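Local coordinates for protein cellulase IBT99 (Metagenomes, PDB 6WBT) that probably hydrolyses 6-phospho-alpha-glucosides to release glucose 6-phosphate, as a family 4 glycosidase that binds NAD and a manganese ion, at residues A[198-204]-A[381-386]; A[388-392]-A[413-417]; A[152-157]-A[393-397]. The contacts are given in a common frame with arbitrary orientation. Residue numbers count along the deposited sequence, not the author numbering.

Contact 1. Residues A[198-204]-A[381-386]; sequences GLNHYGW and FYKGLI. With MN (manganese (II) ion), chain E; G6P (6-O-phosphono-alpha-D-glucopyranose), chain F.
Ile386 (chi1 m, chi2 t) sits at the apolar centre: its CD1 is 3.7 Å from Gly198 CA, and its CG2 is 3.8 Å from Leu199 CG. The nearest CA atoms across the segments are those of Gly198 and Ile386, 6.8 Å apart. Gly198 has phi 128°, psi -163°, where a CB would strike Gly203 CA and crowd the preceding carbonyl. Strand 202-204 runs nearly antiparallel to helix 381-386, at 164° with axes 10.0 Å apart. From the strand, Trp204 (chi1 m, chi2 84°) takes the edge of Tyr382 (chi1 m) on its indole face in a T-shaped stack, the five-membered ring and phenol centroids 4.5 Å apart and the planes at 76°; Trp204 NE1 lies 3.2 Å from Tyr382 CD1. Leu385 CD1 closes on the indole edge, 4.4 Å from Trp204 CZ2. The strand belongs to a beta hairpin, paired with strand 192-197 through a type II turn from Leu199 to Tyr202; Leu199 N donates to Tyr202 O at 3.1 Å, and the return bond from Tyr202 N to Leu199 O is weak (3.0 Å). Outward, Tyr202 (chi1 -150°) reaches the helix with its ring edge, and its OH donates to Leu385 O at 3.0 Å. Tyr382 OH is hydrogen-bonded to Asp260 OD2. At the turn, His201 (chi1 m; phi 57°, psi 36°) points to the active site: NE2 binds MN at 2.1 Å, with Cys171 as a further ligand and G6P O2 2.6 Å from MN, while His201 CE1 approaches G6P O3 at 3.1 Å.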
ATOM      1  N   GLY A 198      17.169   0.274   8.086  1.00 46.22           N
ATOM      2  CA  GLY A 198      17.016  -1.000   8.748  1.00 45.18           C
ATOM      3  C   GLY A 198      16.450  -0.813  10.136  1.00 46.32           C
ATOM      4  O   GLY A 198      15.893   0.240  10.466  1.00 46.02           O
ATOM      5  N   LEU A 199      16.586  -1.850  10.954  1.00 47.37           N
ATOM      6  CA  LEU A 199      16.172  -1.810  12.348  1.00 49.85           C
ATOM      7  C   LEU A 199      17.388  -1.583  13.242  1.00 53.75           C
ATOM      8  O   LEU A 199      18.533  -1.568  12.785  1.00 54.32           O
ATOM      9  CB  LEU A 199      15.452  -3.105  12.736  1.00 47.54           C
ATOM     10  CG  LEU A 199      14.236  -3.492  11.891  1.00 47.08           C
ATOM     11  CD1 LEU A 199      13.607  -4.775  12.414  1.00 48.18           C
ATOM     12  CD2 LEU A 199      13.215  -2.365  11.861  1.00 47.33           C
ATOM     13  N   ASN A 200      17.124  -1.401  14.534  1.00 55.92           N
ATOM     14  CA  ASN A 200      18.210  -1.216  15.488  1.00 57.31           C
ATOM     15  C   ASN A 200      19.053  -2.482  15.570  1.00 61.14           C
ATOM     16  O   ASN A 200      18.529  -3.579  15.785  1.00 61.07           O
ATOM     17  CB  ASN A 200      17.655  -0.850  16.865  1.00 57.39           C
ATOM     18  CG  ASN A 200      18.745  -0.655  17.902  1.00 57.48           C
ATOM     19  OD1 ASN A 200      18.828  -1.393  18.883  1.00 58.09           O
ATOM     20  ND2 ASN A 200      19.594   0.341  17.685  1.00 56.49           N
ATOM     21  N   HIS A 201      20.368  -2.319  15.387  1.00 64.18           N
ATOM     22  CA  HIS A 201      21.305  -3.439  15.297  1.00 68.94           C
ATOM     23  C   HIS A 201      20.907  -4.402  14.182  1.00 61.70           C
ATOM     24  O   HIS A 201      21.062  -5.620  14.306  1.00 63.80           O
ATOM     25  CB  HIS A 201      21.424  -4.177  16.636  1.00 79.48           C
ATOM     26  CG  HIS A 201      21.875  -3.307  17.768  1.00 91.58           C
ATOM     27  ND1 HIS A 201      21.723  -3.670  19.089  1.00 94.59           N
ATOM     28  CD2 HIS A 201      22.477  -2.094  17.777  1.00 91.76           C
ATOM     29  CE1 HIS A 201      22.210  -2.716  19.864  1.00 96.66           C
ATOM     30  NE2 HIS A 201      22.674  -1.750  19.093  1.00 90.83           N
ATOM     31  N   TYR A 202      20.393  -3.851  13.082  1.00 53.61           N
ATOM     32  CA  TYR A 202      19.823  -4.645  12.002  1.00 48.55           C
ATOM     33  C   TYR A 202      19.722  -3.807  10.733  1.00 45.94           C
ATOM     34  O   TYR A 202      18.723  -3.882  10.010  1.00 42.91           O
ATOM     35  CB  TYR A 202      18.446  -5.173  12.409  1.00 46.23           C
ATOM     36  CG  TYR A 202      18.058  -6.497  11.789  1.00 46.24           C
ATOM     37  CD1 TYR A 202      18.590  -7.687  12.264  1.00 47.69           C
ATOM     38  CD2 TYR A 202      17.147  -6.557  10.741  1.00 45.48           C
ATOM     39  CE1 TYR A 202      18.237  -8.898  11.708  1.00 48.90           C
ATOM     40  CE2 TYR A 202      16.786  -7.766  10.179  1.00 46.63           C
ATOM     41  CZ  TYR A 202      17.335  -8.933  10.667  1.00 48.85           C
ATOM     42  OH  TYR A 202      16.981 -10.141  10.112  1.00 52.61           O
ATOM     43  N   GLY A 203      20.755  -3.012  10.451  1.00 45.56           N
ATOM     44  CA  GLY A 203      20.702  -2.067   9.351  1.00 45.71           C
ATOM     45  C   GLY A 203      21.837  -2.188   8.358  1.00 46.20           C
ATOM     46  O   GLY A 203      22.643  -3.122   8.427  1.00 48.03           O
ATOM     47  N   TRP A 204      21.897  -1.246   7.419  1.00 44.46           N
ATOM     48  CA  TRP A 204      22.900  -1.251   6.365  1.00 42.61           C
ATOM     49  C   TRP A 204      23.269   0.181   6.008  1.00 41.81           C
ATOM     50  O   TRP A 204      22.425   1.081   6.034  1.00 39.44           O
ATOM     51  CB  TRP A 204      22.402  -1.986   5.113  1.00 41.63           C
ATOM     52  CG  TRP A 204      21.925  -3.381   5.372  1.00 43.15           C
ATOM     53  CD1 TRP A 204      20.687  -3.755   5.811  1.00 45.35           C
ATOM     54  CD2 TRP A 204      22.673  -4.592   5.205  1.00 44.67           C
ATOM     55  NE1 TRP A 204      20.620  -5.120   5.930  1.00 46.72           N
ATOM     56  CE2 TRP A 204      21.826  -5.658   5.565  1.00 45.14           C
ATOM     57  CE3 TRP A 204      23.977  -4.877   4.788  1.00 47.12           C
ATOM     58  CZ2 TRP A 204      22.238  -6.989   5.516  1.00 46.63           C
ATOM     59  CZ3 TRP A 204      24.385  -6.201   4.742  1.00 49.60           C
ATOM     60  CH2 TRP A 204      23.518  -7.239   5.105  1.00 49.19           C
ATOM     61  N   PHE A 381      16.195  -8.589  -0.842  1.00 37.56           N
ATOM     62  CA  PHE A 381      16.972  -9.317   0.159  1.00 36.39           C
ATOM     63  C   PHE A 381      16.931  -8.637   1.520  1.00 33.80           C
ATOM     64  O   PHE A 381      16.974  -9.313   2.554  1.00 32.56           O
ATOM     65  CB  PHE A 381      18.420  -9.474  -0.304  1.00 35.56           C
ATOM     66  CG  PHE A 381      19.337 -10.024   0.753  1.00 36.21           C
ATOM     67  CD1 PHE A 381      19.190 -11.324   1.207  1.00 34.83           C
ATOM     68  CD2 PHE A 381      20.345  -9.242   1.292  1.00 37.93           C
ATOM     69  CE1 PHE A 381      20.030 -11.834   2.178  1.00 35.77           C
ATOM     70  CE2 PHE A 381      21.189  -9.745   2.263  1.00 37.52           C
ATOM     71  CZ  PHE A 381      21.032 -11.044   2.708  1.00 36.17           C
ATOM     72  N   TYR A 382      16.845  -7.309   1.545  1.00 32.99           N
ATOM     73  CA  TYR A 382      16.813  -6.577   2.803  1.00 31.62           C
ATOM     74  C   TYR A 382      15.399  -6.352   3.316  1.00 32.59           C
ATOM     75  O   TYR A 382      15.222  -6.105   4.514  1.00 35.24           O
ATOM     76  CB  TYR A 382      17.537  -5.240   2.639  1.00 33.23           C
ATOM     77  CG  TYR A 382      18.909  -5.406   2.030  1.00 36.92           C
ATOM     78  CD1 TYR A 382      20.006  -5.715   2.818  1.00 37.99           C
ATOM     79  CD2 TYR A 382      19.101  -5.282   0.662  1.00 38.24           C
ATOM     80  CE1 TYR A 382      21.260  -5.879   2.265  1.00 39.87           C
ATOM     81  CE2 TYR A 382      20.351  -5.443   0.098  1.00 40.09           C
ATOM     82  CZ  TYR A 382      21.426  -5.742   0.906  1.00 42.30           C
ATOM     83  OH  TYR A 382      22.675  -5.907   0.356  1.00 45.37           O
ATOM     84  N   LYS A 383      14.394  -6.436   2.443  1.00 30.04           N
ATOM     85  CA  LYS A 383      13.010  -6.411   2.902  1.00 31.25           C
ATOM     86  C   LYS A 383      12.671  -7.683   3.671  1.00 33.64           C
ATOM     87  O   LYS A 383      12.108  -7.624   4.770  1.00 34.25           O
ATOM     88  CB  LYS A 383      12.064  -6.233   1.715  1.00 31.07           C
ATOM     89  CG  LYS A 383      10.599  -6.469   2.048  1.00 30.06           C
ATOM     90  CD  LYS A 383       9.739  -6.462   0.793  1.00 30.66           C
ATOM     91  CE  LYS A 383       8.303  -6.864   1.097  1.00 32.00           C
ATOM     92  NZ  LYS A 383       7.644  -5.926   2.046  1.00 29.72           N
ATOM     93  N   GLY A 384      13.015  -8.844   3.107  1.00 33.25           N
ATOM     94  CA  GLY A 384      12.678 -10.102   3.750  1.00 32.78           C
ATOM     95  C   GLY A 384      13.354 -10.292   5.093  1.00 32.92           C
ATOM     96  O   GLY A 384      12.784 -10.905   5.999  1.00 34.68           O
ATOM     97  N   LEU A 385      14.575  -9.773   5.243  1.00 34.70           N
ATOM     98  CA  LEU A 385      15.261  -9.859   6.528  1.00 36.27           C
ATOM     99  C   LEU A 385      14.597  -8.966   7.568  1.00 36.90           C
ATOM    100  O   LEU A 385      14.438  -9.366   8.728  1.00 37.24           O
ATOM    101  CB  LEU A 385      16.735  -9.487   6.361  1.00 37.37           C
ATOM    102  CG  LEU A 385      17.634 -10.529   5.693  1.00 37.48           C
ATOM    103  CD1 LEU A 385      19.018  -9.956   5.439  1.00 38.37           C
ATOM    104  CD2 LEU A 385      17.722 -11.779   6.553  1.00 36.35           C
ATOM    105  N   ILE A 386      14.200  -7.753   7.174  1.00 37.52           N
ATOM    106  CA  ILE A 386      13.543  -6.851   8.113  1.00 38.16           C
ATOM    107  C   ILE A 386      12.124  -7.320   8.410  1.00 39.90           C
ATOM    108  O   ILE A 386      11.640  -7.173   9.539  1.00 41.12           O
ATOM    109  CB  ILE A 386      13.568  -5.409   7.568  1.00 37.10           C
ATOM    110  CG1 ILE A 386      15.011  -4.919   7.435  1.00 35.77           C
ATOM    111  CG2 ILE A 386      12.780  -4.473   8.471  1.00 36.59           C
ATOM    112  CD1 ILE A 386      15.135  -3.541   6.821  1.00 33.84           C
TER
HETATM  113 MN    MN E 501      22.605  -0.025  20.314  1.00 59.69          MN
HETATM  114  C1  G6P F 502      27.396  -0.504  21.353  1.00 91.49           C
HETATM  115  C2  G6P F 502      26.000  -1.088  21.149  1.00 90.50           C
HETATM  116  C3  G6P F 502      25.346  -1.426  22.483  1.00 89.51           C
HETATM  117  C4  G6P F 502      26.285  -2.270  23.336  1.00 88.54           C
HETATM  118  C5  G6P F 502      27.626  -1.560  23.463  1.00 88.09           C
HETATM  119  C6  G6P F 502      28.612  -2.320  24.346  1.00 84.11           C
HETATM  120  O1  G6P F 502      27.291   0.767  22.003  1.00 92.79           O
HETATM  121  O2  G6P F 502      25.185  -0.144  20.445  1.00 90.32           O
HETATM  122  O3  G6P F 502      24.127  -2.138  22.253  1.00 89.80           O
HETATM  123  O4  G6P F 502      25.715  -2.469  24.635  1.00 88.53           O
HETATM  124  O5  G6P F 502      28.181  -1.383  22.159  1.00 90.46           O
HETATM  125  O6  G6P F 502      27.990  -3.450  24.951  1.00 80.37           O
HETATM  126  P   G6P F 502      28.720  -4.203  26.173  1.00 77.48           P
HETATM  127  O1P G6P F 502      28.469  -5.667  25.908  1.00 77.80           O
HETATM  128  O2P G6P F 502      28.046  -3.653  27.407  1.00 77.65           O
HETATM  129  O3P G6P F 502      30.166  -3.789  26.030  1.00 76.76           O

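Contact 2. Residues A[388-392]-A[413-417]; sequences QQDAC and TMNRT
Within the helical hairpin formed by helices 380-402 and 405-414, at the interface with a second subunit, the chain leaving the second helix lies against the middle of the first. Segment 388-392 is regular helix, with Cys392 N bonded to Gln388 O at 2.9 Å; segment 413-417 covers the end region of helix 405-414 and the chain after it, with an extended psi at Asn415 (phi -64°, psi 145°). The nearest CA atoms are those of Cys392 and Met414, 5.4 Å apart. Met414, a selenomethionine with chi1 t, chi2 p and chi3 p, packs its CG 3.6 Å from Cys392 CB, its SE 3.9 Å from Gln388 CG and its CE 4.3 Å from Ala391 CB. Gln388, extended (chi1 t, chi2 t), donates from NE2 to Met414 O at 2.6 Å and accepts at OE1 from Arg416 NH1 at 2.9 Å. Asn415 OD1 takes Thr417 N at 2.8 Å, an Asx turn. Gln388 packs on Gln388 of the second subunit. One amide thus uses both its donor and its acceptor, satisfying the buried backbone carbonyl of Met414 and accepting from an arginine whose NH2 also bonds to Thr413 O of the second subunit.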
ATOM      1  N   GLN A 388      11.086 -10.349   8.718  1.00 40.35           N
ATOM      2  CA  GLN A 388      11.133 -11.424   9.703  1.00 40.35           C
ATOM      3  C   GLN A 388      11.356 -10.873  11.106  1.00 40.59           C
ATOM      4  O   GLN A 388      10.661 -11.258  12.053  1.00 40.14           O
ATOM      5  CB  GLN A 388      12.227 -12.425   9.336  1.00 41.23           C
ATOM      6  CG  GLN A 388      12.366 -13.574  10.321  1.00 41.74           C
ATOM      7  CD  GLN A 388      13.431 -14.570   9.912  1.00 43.34           C
ATOM      8  OE1 GLN A 388      14.099 -14.396   8.893  1.00 41.19           O
ATOM      9  NE2 GLN A 388      13.594 -15.621  10.705  1.00 45.47           N
ATOM     10  N   GLN A 389      12.324  -9.965  11.257  1.00 41.11           N
ATOM     11  CA  GLN A 389      12.609  -9.403  12.574  1.00 43.51           C
ATOM     12  C   GLN A 389      11.476  -8.506  13.054  1.00 45.30           C
ATOM     13  O   GLN A 389      11.135  -8.514  14.243  1.00 46.29           O
ATOM     14  CB  GLN A 389      13.927  -8.630  12.539  1.00 44.40           C
ATOM     15  CG  GLN A 389      15.087  -9.354  13.202  1.00 46.47           C
ATOM     16  CD  GLN A 389      14.970  -9.386  14.713  1.00 47.13           C
ATOM     17  OE1 GLN A 389      14.544 -10.385  15.293  1.00 50.01           O
ATOM     18  NE2 GLN A 389      15.350  -8.291  15.359  1.00 46.85           N
ATOM     19  N   ASP A 390      10.884  -7.722  12.150  1.00 44.98           N
ATOM     20  CA  ASP A 390       9.780  -6.850  12.543  1.00 43.73           C
ATOM     21  C   ASP A 390       8.584  -7.665  13.019  1.00 41.79           C
ATOM     22  O   ASP A 390       7.894  -7.273  13.967  1.00 39.78           O
ATOM     23  CB  ASP A 390       9.384  -5.940  11.382  1.00 44.92           C
ATOM     24  CG  ASP A 390       8.513  -4.782  11.822  1.00 47.21           C
ATOM     25  OD1 ASP A 390       9.027  -3.889  12.526  1.00 48.55           O
ATOM     26  OD2 ASP A 390       7.317  -4.764  11.464  1.00 47.73           O
ATOM     27  N   ALA A 391       8.324  -8.803  12.372  1.00 42.50           N
ATOM     28  CA  ALA A 391       7.292  -9.707  12.866  1.00 42.82           C
ATOM     29  C   ALA A 391       7.705 -10.325  14.195  1.00 45.43           C
ATOM     30  O   ALA A 391       6.878 -10.469  15.103  1.00 46.20           O
ATOM     31  CB  ALA A 391       7.004 -10.794  11.831  1.00 40.87           C
ATOM     32  N   CYS A 392       8.982 -10.690  14.328  1.00 47.06           N
ATOM     33  CA  CYS A 392       9.479 -11.236  15.586  1.00 47.34           C
ATOM     34  C   CYS A 392       9.337 -10.226  16.717  1.00 47.63           C
ATOM     35  O   CYS A 392       8.780 -10.533  17.778  1.00 48.63           O
ATOM     36  CB  CYS A 392      10.938 -11.665  15.427  1.00 47.35           C
ATOM     37  SG  CYS A 392      11.792 -11.997  16.978  1.00 48.15           S
ATOM     38  N   THR A 413      10.174 -18.436  17.874  1.00 45.36           N
ATOM     39  CA  THR A 413      10.259 -19.267  16.677  1.00 45.51           C
ATOM     40  C   THR A 413      10.666 -18.449  15.456  1.00 44.54           C
ATOM     41  O   THR A 413      11.391 -18.949  14.586  1.00 45.51           O
ATOM     42  CB  THR A 413       8.918 -19.964  16.429  1.00 45.42           C
ATOM     43  OG1 THR A 413       8.587 -20.787  17.556  1.00 45.36           O
ATOM     44  CG2 THR A 413       8.977 -20.830  15.178  1.00 43.78           C
HETATM   45  N   MSE A 414      10.234 -17.195  15.385  1.00 43.33           N
HETATM   46  CA  MSE A 414      10.491 -16.342  14.229  1.00 41.99           C
HETATM   47  C   MSE A 414      11.959 -15.929  14.104  1.00 43.53           C
HETATM   48  O   MSE A 414      12.462 -15.733  12.997  1.00 44.23           O
HETATM   49  CB  MSE A 414       9.611 -15.090  14.302  1.00 40.95           C
HETATM   50  CG  MSE A 414       9.731 -14.164  13.104  1.00 40.97           C
HETATM   51 SE   MSE A 414       8.936 -14.910  11.491  0.65 39.27          SE
HETATM   52  CE  MSE A 414       7.094 -15.037  12.114  1.00 40.86           C
ATOM     53  N   ASN A 415      12.638 -15.806  15.243  1.00 43.52           N
ATOM     54  CA  ASN A 415      13.992 -15.269  15.254  1.00 44.58           C
ATOM     55  C   ASN A 415      14.949 -16.175  14.489  1.00 45.56           C
ATOM     56  O   ASN A 415      14.823 -17.403  14.508  1.00 46.46           O
ATOM     57  CB  ASN A 415      14.475 -15.088  16.694  1.00 45.55           C
ATOM     58  CG  ASN A 415      15.677 -14.170  16.794  1.00 46.32           C
ATOM     59  OD1 ASN A 415      16.815 -14.594  16.599  1.00 47.13           O
ATOM     60  ND2 ASN A 415      15.428 -12.902  17.101  1.00 46.20           N
ATOM     61  N   ARG A 416      15.919 -15.554  13.809  1.00 44.98           N
ATOM     62  CA  ARG A 416      16.869 -16.316  13.003  1.00 47.16           C
ATOM     63  C   ARG A 416      17.854 -17.089  13.869  1.00 51.06           C
ATOM     64  O   ARG A 416      18.353 -18.140  13.447  1.00 52.72           O
ATOM     65  CB  ARG A 416      17.624 -15.384  12.054  1.00 46.33           C
ATOM     66  CG  ARG A 416      16.734 -14.612  11.094  1.00 46.46           C
ATOM     67  CD  ARG A 416      17.557 -13.834  10.079  1.00 44.50           C
ATOM     68  NE  ARG A 416      18.342 -14.718   9.222  1.00 43.93           N
ATOM     69  CZ  ARG A 416      17.896 -15.245   8.085  1.00 44.42           C
ATOM     70  NH1 ARG A 416      16.666 -14.978   7.667  1.00 41.16           N
ATOM     71  NH2 ARG A 416      18.678 -16.039   7.368  1.00 46.95           N
ATOM     72  N   THR A 417      18.154 -16.589  15.070  1.00 53.61           N
ATOM     73  CA  THR A 417      19.086 -17.287  15.952  1.00 55.95           C
ATOM     74  C   THR A 417      18.528 -18.637  16.386  1.00 55.76           C
ATOM     75  O   THR A 417      19.272 -19.622  16.481  1.00 58.41           O
ATOM     76  CB  THR A 417      19.404 -16.418  17.170  1.00 55.90           C
ATOM     77  OG1 THR A 417      20.063 -15.218  16.746  1.00 55.25           O
ATOM     78  CG2 THR A 417      20.300 -17.163  18.149  1.00 57.46           C
TER

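Contact 3. Residues A[152-157]-A[393-397]; sequences AIVAKA and EGLLV
Two helices cross here, 152-157 and 393-397, with axes 9.6 Å apart and a signed crossing angle of -59°; the CA atoms come closest at Ile153 with Glu393 (6.0 Å) and at Ala157 with Val397 (5.7 Å). Apolar packing dominates. Val397 (chi1 t) points its CB toward the other helix: its CG1 lies 3.8 Å from Ala157 CA and 3.9 Å from Ala157 CB, while its CG2 lies 4.1 Å from Ile153 O and 4.4 Å from Ile153 CG2. Ile153 (chi1 m, chi2 t) extends alongside to place CD1 3.7 Å from Leu396 CD2 (Leu396 chi1 t, chi2 p), and its CG1 is 4.2 Å from Glu393 CG. The first helix, 151-161, is the connection between parallel strands 143-146 and 167-170, a beta-alpha-beta crossover of the Rossmann-type nucleotide-binding domain, so the long helix 380-402 of the C-terminal family region packs straight onto the NAD-binding fold. Lys156 (chi1 t, chi2 t) lays its aliphatic chain over Gly394, with Lys156 CD 3.9 Å from Gly394 CA and 4.3 Å from Val397 CG2. Charged groups meet without bonding across the segments. Glu393 (chi1 m, chi2 t) brings OE2 to 3.3 Å from Ala152 CB. Lys156 NZ (chi4 p) stays 4.5 Å from Glu393 OE1, beyond a salt bridge, and makes its salt bridge with Asp390 instead, one turn earlier on the long helix.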
ATOM      1  N   ALA A 152      15.399  -1.502  19.751  1.00 57.11           N
ATOM      2  CA  ALA A 152      14.438  -1.920  18.734  1.00 55.75           C
ATOM      3  C   ALA A 152      13.109  -2.321  19.363  1.00 55.03           C
ATOM      4  O   ALA A 152      12.041  -1.906  18.901  1.00 53.00           O
ATOM      5  CB  ALA A 152      15.012  -3.071  17.910  1.00 55.03           C
ATOM      6  N   ILE A 153      13.157  -3.128  20.425  1.00 54.31           N
ATOM      7  CA  ILE A 153      11.928  -3.637  21.023  1.00 52.38           C
ATOM      8  C   ILE A 153      11.227  -2.551  21.831  1.00 50.98           C
ATOM      9  O   ILE A 153       9.998  -2.425  21.788  1.00 50.81           O
ATOM     10  CB  ILE A 153      12.230  -4.880  21.879  1.00 51.40           C
ATOM     11  CG1 ILE A 153      12.790  -6.002  21.003  1.00 51.96           C
ATOM     12  CG2 ILE A 153      10.979  -5.345  22.613  1.00 50.26           C
ATOM     13  CD1 ILE A 153      13.233  -7.220  21.778  1.00 52.23           C
ATOM     14  N   VAL A 154      11.991  -1.744  22.571  1.00 49.76           N
ATOM     15  CA  VAL A 154      11.368  -0.747  23.436  1.00 49.86           C
ATOM     16  C   VAL A 154      10.744   0.376  22.616  1.00 47.63           C
ATOM     17  O   VAL A 154       9.722   0.946  23.012  1.00 49.73           O
ATOM     18  CB  VAL A 154      12.385  -0.206  24.462  1.00 52.71           C
ATOM     19  CG1 VAL A 154      12.971  -1.348  25.280  1.00 54.74           C
ATOM     20  CG2 VAL A 154      13.485   0.591  23.776  1.00 52.98           C
ATOM     21  N   ALA A 155      11.327   0.706  21.460  1.00 45.84           N
ATOM     22  CA  ALA A 155      10.761   1.766  20.632  1.00 46.32           C
ATOM     23  C   ALA A 155       9.455   1.323  19.989  1.00 47.16           C
ATOM     24  O   ALA A 155       8.493   2.098  19.925  1.00 49.71           O
ATOM     25  CB  ALA A 155      11.765   2.199  19.565  1.00 46.29           C
ATOM     26  N   LYS A 156       9.400   0.079  19.508  1.00 45.80           N
ATOM     27  CA  LYS A 156       8.160  -0.441  18.947  1.00 46.28           C
ATOM     28  C   LYS A 156       7.091  -0.611  20.018  1.00 45.17           C
ATOM     29  O   LYS A 156       5.898  -0.463  19.730  1.00 43.84           O
ATOM     30  CB  LYS A 156       8.422  -1.772  18.239  1.00 47.63           C
ATOM     31  CG  LYS A 156       7.246  -2.289  17.429  1.00 50.50           C
ATOM     32  CD  LYS A 156       7.539  -3.662  16.847  1.00 52.89           C
ATOM     33  CE  LYS A 156       7.459  -3.648  15.330  1.00 54.68           C
ATOM     34  NZ  LYS A 156       8.509  -2.784  14.723  1.00 56.33           N
ATOM     35  N   ALA A 157       7.494  -0.913  21.253  1.00 45.11           N
ATOM     36  CA  ALA A 157       6.525  -1.074  22.331  1.00 43.33           C
ATOM     37  C   ALA A 157       6.030   0.276  22.836  1.00 42.58           C
ATOM     38  O   ALA A 157       4.824   0.476  23.014  1.00 42.01           O
ATOM     39  CB  ALA A 157       7.139  -1.887  23.472  1.00 42.73           C
ATOM     40  N   GLU A 393       9.839  -9.006  16.508  1.00 46.95           N
ATOM     41  CA  GLU A 393       9.710  -7.971  17.527  1.00 47.22           C
ATOM     42  C   GLU A 393       8.259  -7.551  17.719  1.00 45.88           C
ATOM     43  O   GLU A 393       7.864  -7.186  18.832  1.00 45.59           O
ATOM     44  CB  GLU A 393      10.572  -6.763  17.158  1.00 51.27           C
ATOM     45  CG  GLU A 393      12.056  -7.074  17.051  1.00 55.47           C
ATOM     46  CD  GLU A 393      12.869  -5.884  16.581  1.00 58.17           C
ATOM     47  OE1 GLU A 393      12.262  -4.853  16.220  1.00 58.99           O
ATOM     48  OE2 GLU A 393      14.113  -5.980  16.570  1.00 59.95           O
ATOM     49  N   GLY A 394       7.454  -7.598  16.656  1.00 44.37           N
ATOM     50  CA  GLY A 394       6.048  -7.257  16.793  1.00 43.60           C
ATOM     51  C   GLY A 394       5.278  -8.273  17.616  1.00 45.41           C
ATOM     52  O   GLY A 394       4.437  -7.905  18.442  1.00 46.79           O
ATOM     53  N   LEU A 395       5.554  -9.562  17.403  1.00 43.90           N
ATOM     54  CA  LEU A 395       4.896 -10.598  18.193  1.00 41.08           C
ATOM     55  C   LEU A 395       5.326 -10.549  19.653  1.00 41.01           C
ATOM     56  O   LEU A 395       4.546 -10.916  20.540  1.00 40.83           O
ATOM     57  CB  LEU A 395       5.188 -11.976  17.601  1.00 39.17           C
ATOM     58  CG  LEU A 395       4.559 -12.292  16.242  1.00 38.25           C
ATOM     59  CD1 LEU A 395       5.213 -13.517  15.625  1.00 37.74           C
ATOM     60  CD2 LEU A 395       3.059 -12.493  16.377  1.00 38.27           C
ATOM     61  N   LEU A 396       6.555 -10.104  19.923  1.00 40.99           N
ATOM     62  CA  LEU A 396       7.019 -10.012  21.303  1.00 41.94           C
ATOM     63  C   LEU A 396       6.355  -8.859  22.042  1.00 40.92           C
ATOM     64  O   LEU A 396       6.105  -8.959  23.249  1.00 40.56           O
ATOM     65  CB  LEU A 396       8.539  -9.861  21.338  1.00 43.98           C
ATOM     66  CG  LEU A 396       9.192 -10.075  22.705  1.00 44.93           C
ATOM     67  CD1 LEU A 396       9.081 -11.532  23.123  1.00 45.64           C
ATOM     68  CD2 LEU A 396      10.642  -9.626  22.687  1.00 44.78           C
ATOM     69  N   VAL A 397       6.067  -7.758  21.343  1.00 41.26           N
ATOM     70  CA  VAL A 397       5.356  -6.648  21.969  1.00 42.74           C
ATOM     71  C   VAL A 397       3.913  -7.041  22.263  1.00 45.70           C
ATOM     72  O   VAL A 397       3.358  -6.685  23.309  1.00 47.49           O
ATOM     73  CB  VAL A 397       5.438  -5.393  21.082  1.00 39.72           C
ATOM     74  CG1 VAL A 397       4.589  -4.271  21.659  1.00 38.77           C
ATOM     75  CG2 VAL A 397       6.883  -4.944  20.935  1.00 38.32           C
TER

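Contact 3 opens first, at 152-157 on a helix of the nucleotide-binding domain, and contact 1 opens at 198-204. Helix 380-402 then serves all three in turn: 381-386 closes contact 1, 388-392 opens contact 2, and 393-397 closes contact 3, before 413-417 completes contact 2. Contact 1 is therefore nested within contact 3, contacts 1 and 2 follow in series, and contacts 2 and 3 cross. The helix so ties together the Rossmann-type domain, the hairpin carrying the metal ligand and the helical layer facing the second subunit. The Asp390 OD1 to Lys156 NZ salt bridge (2.5 Å) ties contacts 2 and 3; Tyr202 CZ on Gln389 CG (3.4 Å) joins contacts 1 and 2.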